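Local coordinates for DNA-binding response regulator (Paenisporosarcina sp. TG-14, PDB 6JQS), which probably binds DNA through a LuxR-type helix-turn-helix domain and regulates transcription in a spore-forming bacterium, at residues I19-V24 / G70-D75. Numbering follows the deposited sequence.
Sequences IFQLLV and GELSLD
The carboxamide of Gln-21 meets the backbone of Ser-73 at its edge: Ser-73 O lies only 10° out of the amide plane and accepts from Gln-21 NE2 at 2.8 Å. Ser-73 N returns a nearly straight bond (169°) to a lone pair of Gln-21 OE1 at 3.0 Å, so the N-H and C=O of a single residue together fix the rotation of the amide. Over the face of the Gln-21 carbonyl stands Ser-73 OG, whose longer 3.2 Å bond to OE1 comes from above the plane; a water bridging OE1 and Glu-71 O adds a further donor. With CG anti to the backbone N (chi1 -167°) and beside the carbonyl carbon, the bend at chi2 brings the carboxamide to Ser-73. Next to this polar pairing, Leu-72 sets its two methyls against one side of the helix: CD2 and CD1 both meet Phe-20 CB, while CD1 also touches Val-24 CG2 at 4.0 Å. Phe-20 turns its ring away, onto Ala-62 and Leu-66 of helix 59-68, and Leu-72 also rests on Leu-66. Gly-70 ends that helix in a Schellman motif, after which the C-terminal tail, extended at Leu-72 and Ser-73, packs on helix 14-24, the first of four in a LuxR-type helix-turn-helix domain.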
# COMPACT_ATOMS: atom_id res chain seq x y z
N ILE A 19 -3.59 2.93 1.02
CA ILE A 19 -3.71 1.66 0.25
C ILE A 19 -3.08 0.48 1.02
O ILE A 19 -3.70 -0.63 1.06
CB ILE A 19 -3.14 1.81 -1.16
CG1 ILE A 19 -4.01 2.73 -2.02
CG2 ILE A 19 -2.96 0.42 -1.77
CD1 ILE A 19 -3.30 3.26 -3.28
N PHE A 20 -1.85 0.62 1.49
CA PHE A 20 -1.13 -0.47 2.18
C PHE A 20 -1.80 -0.76 3.54
O PHE A 20 -1.77 -1.94 3.93
CB PHE A 20 0.36 -0.17 2.31
CG PHE A 20 1.13 -0.46 1.05
CD1 PHE A 20 1.61 -1.73 0.82
CD2 PHE A 20 1.22 0.46 0.02
CE1 PHE A 20 2.19 -2.08 -0.39
CE2 PHE A 20 1.85 0.12 -1.18
CZ PHE A 20 2.33 -1.15 -1.37
N GLN A 21 -2.31 0.25 4.26
CA GLN A 21 -3.06 -0.03 5.53
C GLN A 21 -4.28 -0.92 5.23
O GLN A 21 -4.59 -1.79 6.03
CB GLN A 21 -3.46 1.26 6.25
CG GLN A 21 -3.95 1.00 7.68
CD GLN A 21 -2.88 0.34 8.54
OE1 GLN A 21 -1.93 0.98 8.99
NE2 GLN A 21 -2.94 -0.97 8.66
N LEU A 22 -4.93 -0.76 4.09
CA LEU A 22 -6.06 -1.64 3.71
C LEU A 22 -5.59 -3.02 3.26
O LEU A 22 -6.36 -3.97 3.52
CB LEU A 22 -6.96 -0.97 2.65
CG LEU A 22 -7.58 0.37 3.09
CD1 LEU A 22 -8.56 0.89 2.04
CD2 LEU A 22 -8.29 0.27 4.43
N LEU A 23 -4.46 -3.17 2.54
CA LEU A 23 -3.91 -4.51 2.27
C LEU A 23 -3.64 -5.21 3.61
O LEU A 23 -3.95 -6.35 3.77
CB LEU A 23 -2.63 -4.38 1.45
CG LEU A 23 -2.84 -3.95 -0.01
CD1 LEU A 23 -1.50 -3.61 -0.63
CD2 LEU A 23 -3.55 -5.04 -0.78
N VAL A 24 -3.05 -4.53 4.57
CA VAL A 24 -2.86 -5.22 5.89
C VAL A 24 -4.19 -5.84 6.34
O VAL A 24 -4.20 -6.99 6.91
CB VAL A 24 -2.29 -4.21 6.90
CG1 VAL A 24 -2.43 -4.72 8.30
CG2 VAL A 24 -0.86 -3.90 6.55
N GLY A 70 7.61 1.96 10.61
CA GLY A 70 6.60 2.63 11.44
C GLY A 70 5.51 3.32 10.63
O GLY A 70 4.73 4.05 11.23
N GLU A 71 5.39 3.03 9.32
CA GLU A 71 4.38 3.68 8.45
C GLU A 71 3.00 3.04 8.52
O GLU A 71 2.03 3.70 8.09
CB GLU A 71 4.85 3.64 6.99
CG GLU A 71 5.95 4.61 6.72
CD GLU A 71 5.58 6.09 6.87
OE1 GLU A 71 6.50 6.92 6.84
OE2 GLU A 71 4.37 6.42 7.06
N LEU A 72 2.90 1.78 8.94
CA LEU A 72 1.62 1.05 9.01
C LEU A 72 1.47 0.53 10.45
O LEU A 72 2.48 0.29 11.08
CB LEU A 72 1.63 -0.12 8.02
CG LEU A 72 1.81 0.21 6.53
CD1 LEU A 72 1.90 -1.09 5.73
CD2 LEU A 72 0.68 1.06 6.02
N SER A 73 0.26 0.21 10.85
CA SER A 73 -0.02 -0.62 12.06
C SER A 73 -0.49 -1.99 11.61
O SER A 73 -1.18 -2.07 10.60
CB SER A 73 -1.06 -0.00 12.92
OG SER A 73 -2.17 0.36 12.13
N LEU A 74 -0.28 -2.98 12.46
CA LEU A 74 -0.72 -4.39 12.27
C LEU A 74 -2.25 -4.50 12.23
O LEU A 74 -2.77 -5.45 11.55
CB LEU A 74 -0.09 -5.12 13.45
CG LEU A 74 0.55 -6.47 13.18
CD1 LEU A 74 1.25 -6.54 11.84
CD2 LEU A 74 1.48 -6.83 14.32
N ASP A 75 -2.95 -3.55 12.84
CA ASP A 75 -4.43 -3.54 13.02
C ASP A 75 -5.09 -2.84 11.83
O ASP A 75 -4.84 -1.65 11.72
CB ASP A 75 -4.82 -2.86 14.34
CG ASP A 75 -4.36 -3.62 15.57
OD1 ASP A 75 -4.07 -4.84 15.42
OD2 ASP A 75 -4.30 -2.99 16.69
O HOH W 1 -1.24 3.75 8.43